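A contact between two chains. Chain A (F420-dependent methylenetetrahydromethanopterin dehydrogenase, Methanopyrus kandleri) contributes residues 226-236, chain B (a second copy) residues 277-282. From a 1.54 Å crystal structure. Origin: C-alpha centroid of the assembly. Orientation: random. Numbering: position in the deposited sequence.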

# COMPACT_ATOMS: atom_id res chain seq x y z
N ASP A 226 25.50 24.68 3.09
CA ASP A 226 24.36 25.48 3.52
C ASP A 226 23.31 24.51 4.12
O ASP A 226 22.76 23.70 3.39
CB ASP A 226 23.77 26.19 2.31
CG ASP A 226 22.55 27.03 2.65
OD1 ASP A 226 22.02 27.66 1.71
OD2 ASP A 226 22.12 27.07 3.83
N LYS A 227 23.02 24.63 5.41
CA LYS A 227 22.04 23.75 6.08
C LYS A 227 20.64 23.74 5.44
O LYS A 227 19.97 22.69 5.44
CB LYS A 227 21.90 24.10 7.56
CG LYS A 227 21.36 25.51 7.83
CD LYS A 227 20.89 25.70 9.27
CE LYS A 227 22.00 25.54 10.27
NZ LYS A 227 23.01 26.65 10.24
N GLU A 228 20.18 24.87 4.92
CA GLU A 228 18.87 24.92 4.29
C GLU A 228 18.82 23.99 3.09
O GLU A 228 17.75 23.66 2.60
CB GLU A 228 18.51 26.34 3.84
CG GLU A 228 18.27 27.33 4.97
CD GLU A 228 17.84 28.71 4.47
OE1 GLU A 228 17.63 29.61 5.32
OE2 GLU A 228 17.70 28.89 3.24
N ARG A 229 19.99 23.61 2.59
CA ARG A 229 20.10 22.70 1.47
C ARG A 229 20.54 21.30 1.92
O ARG A 229 19.95 20.31 1.47
CB ARG A 229 21.11 23.21 0.43
CG ARG A 229 20.63 24.44 -0.34
CD ARG A 229 21.76 24.96 -1.22
NE ARG A 229 22.01 24.15 -2.42
CZ ARG A 229 21.29 24.20 -3.54
NH1 ARG A 229 21.61 23.43 -4.57
NH2 ARG A 229 20.25 25.03 -3.64
N TYR A 230 21.57 21.19 2.77
CA TYR A 230 22.01 19.83 3.13
C TYR A 230 21.05 19.04 4.00
O TYR A 230 21.09 17.82 3.93
CB TYR A 230 23.44 19.78 3.71
CG TYR A 230 23.71 20.42 5.06
CD1 TYR A 230 24.62 21.51 5.16
CD2 TYR A 230 23.17 19.93 6.24
CE1 TYR A 230 24.95 22.05 6.39
CE2 TYR A 230 23.50 20.46 7.48
CZ TYR A 230 24.40 21.53 7.56
OH TYR A 230 24.75 22.04 8.78
N VAL A 231 20.22 19.68 4.82
CA VAL A 231 19.29 18.87 5.64
C VAL A 231 18.29 18.14 4.69
O VAL A 231 18.09 16.90 4.83
CB VAL A 231 18.55 19.71 6.71
CG1 VAL A 231 17.54 18.84 7.50
CG2 VAL A 231 19.58 20.28 7.69
N PRO A 232 17.65 18.86 3.73
CA PRO A 232 16.72 18.20 2.80
C PRO A 232 17.47 17.15 1.98
O PRO A 232 16.94 16.06 1.70
CB PRO A 232 16.24 19.34 1.90
CG PRO A 232 16.24 20.52 2.82
CD PRO A 232 17.49 20.34 3.66
N ILE A 233 18.71 17.45 1.58
CA ILE A 233 19.44 16.48 0.80
C ILE A 233 19.66 15.16 1.58
O ILE A 233 19.36 14.07 1.02
CB ILE A 233 20.82 17.07 0.31
CG1 ILE A 233 20.51 18.18 -0.71
CG2 ILE A 233 21.70 15.99 -0.29
CD1 ILE A 233 21.76 18.98 -1.12
N VAL A 234 20.17 15.21 2.81
CA VAL A 234 20.40 13.93 3.50
C VAL A 234 19.07 13.23 3.79
O VAL A 234 19.02 11.98 3.77
CB VAL A 234 21.23 14.04 4.79
CG1 VAL A 234 22.66 14.54 4.45
CG2 VAL A 234 20.55 14.92 5.81
N ALA A 235 18.01 13.98 4.01
CA ALA A 235 16.70 13.35 4.29
C ALA A 235 16.20 12.65 3.05
O ALA A 235 15.56 11.58 3.14
CB ALA A 235 15.67 14.37 4.72
N SER A 236 16.48 13.21 1.87
CA SER A 236 16.02 12.59 0.64
C SER A 236 16.72 11.23 0.42
O SER A 236 16.11 10.33 -0.14
CB SER A 236 16.22 13.54 -0.56
OG SER A 236 17.56 13.55 -0.99
N LYS B 277 10.41 20.31 14.30
CA LYS B 277 10.22 20.74 12.92
C LYS B 277 11.45 20.37 12.10
O LYS B 277 12.59 20.48 12.57
CB LYS B 277 9.94 22.24 12.87
CG LYS B 277 8.67 22.60 13.65
CD LYS B 277 8.28 24.05 13.38
CE LYS B 277 7.07 24.47 14.20
NZ LYS B 277 5.86 23.69 13.81
N PHE B 278 11.22 19.98 10.86
CA PHE B 278 12.29 19.50 10.02
C PHE B 278 13.43 20.49 9.80
O PHE B 278 14.59 20.11 9.80
CB PHE B 278 11.71 19.05 8.66
CG PHE B 278 12.73 18.48 7.73
CD1 PHE B 278 13.24 19.23 6.69
CD2 PHE B 278 13.21 17.17 7.89
CE1 PHE B 278 14.18 18.72 5.82
CE2 PHE B 278 14.17 16.65 7.01
CZ PHE B 278 14.66 17.43 5.97
N MSE B 279 13.08 21.76 9.62
CA MSE B 279 14.10 22.76 9.38
C MSE B 279 14.59 23.47 10.64
O MSE B 279 15.39 24.42 10.54
CB MSE B 279 13.58 23.80 8.38
CG MSE B 279 13.17 23.23 7.03
SE MSE B 279 14.55 22.42 5.90
CE MSE B 279 16.01 22.33 7.01
N GLU B 280 14.15 23.03 11.81
CA GLU B 280 14.57 23.62 13.08
C GLU B 280 15.89 23.01 13.59
O GLU B 280 16.08 21.79 13.58
CB GLU B 280 13.43 23.44 14.11
CG GLU B 280 13.85 23.02 15.49
CD GLU B 280 12.69 22.90 16.49
OE1 GLU B 280 11.75 22.11 16.28
OE2 GLU B 280 12.74 23.60 17.52
N ASP B 281 16.83 23.84 14.04
CA ASP B 281 18.08 23.30 14.54
C ASP B 281 17.84 22.60 15.89
O ASP B 281 17.04 23.07 16.69
CB ASP B 281 19.11 24.42 14.78
CG ASP B 281 19.78 24.91 13.50
OD1 ASP B 281 20.40 26.00 13.56
OD2 ASP B 281 19.70 24.23 12.46
N PRO B 282 18.52 21.44 16.14
CA PRO B 282 18.34 20.76 17.43
C PRO B 282 18.99 21.62 18.52
O PRO B 282 20.06 22.22 18.29
CB PRO B 282 19.07 19.42 17.23
CG PRO B 282 20.12 19.74 16.20
CD PRO B 282 19.44 20.71 15.25

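Two copies of the same protein meet here through a helix of chain A and a short irregular segment of chain B, and the contact is largely apolar, with a charged pair at one end; no hydrogen bond crosses it, and the two stretches together bury 306 Å². The helix runs from A:Lys227 onward. A:Asp226 caps its start, its OD2 accepting from A:Glu228 N at 3.1 Å, so that a carboxylate satisfies an amide that has no preceding turn to bond to. Chain B instead folds into a type I turn from B:Lys277 to B:Glu280, closed by B:Glu280 N to B:Lys277 O at 3.1 Å. The turn places B:Phe278 and B:Met279 side by side at its two central positions, and the ends of both side chains reach the helix.

B:Phe278 covers the most surface. Its ring inserts its CZ end among A:Val231, A:Pro232 and A:Ala235. A:Val231 CG1 lies over one face, 4.0 Å from the centroid of the B:Phe278 ring and 29° off the normal, a CH-pi contact in which a methyl group meets the aromatic electron cloud. A:Ala235, one helical turn later, meets the ring edge, with its CB 3.5 Å from B:Phe278 CZ; its single methyl lets the aromatic tip come close to the helix backbone. A:Pro232 also lies at the edge, its CA 3.9 Å from B:Phe278 CZ.

B:Met279, present as selenomethionine, is the second large contributor. Its long, unbranched side chain, with chi1 and chi2 both m, bends so that its end approaches the helix. The methyl carbon B:Met279 CE rests 3.7 Å from A:Val231 CB, while B:Met279 SE lies 4.0 Å from A:Pro232 CG. A:Val231 thus packs against both central residues of the turn. Proline has no amide hydrogen to give, so the nitrogen of A:Pro232 makes no bond to the preceding turn and the helix kinks there; its compact ring nevertheless offers an apolar surface to both B:Phe278 and B:Met279.

Toward the start of the helix the chemistry turns polar. A:Lys227 directs its CA-to-CB bond toward chain B, and its CE comes within 3.4 Å of B:Asp281 OD2. The charged groups stay farther apart, with A:Lys227 NZ 4.3 Å from B:Asp281 OD1, beyond a salt bridge. Opposite charges can still attract at this range, and the aliphatic part of the lysine packs beside the carboxylate. An exposed lysine and a partly exposed aspartate suit this margin, where solvent can reach their charges, while valine, proline, alanine and phenylalanine are buried.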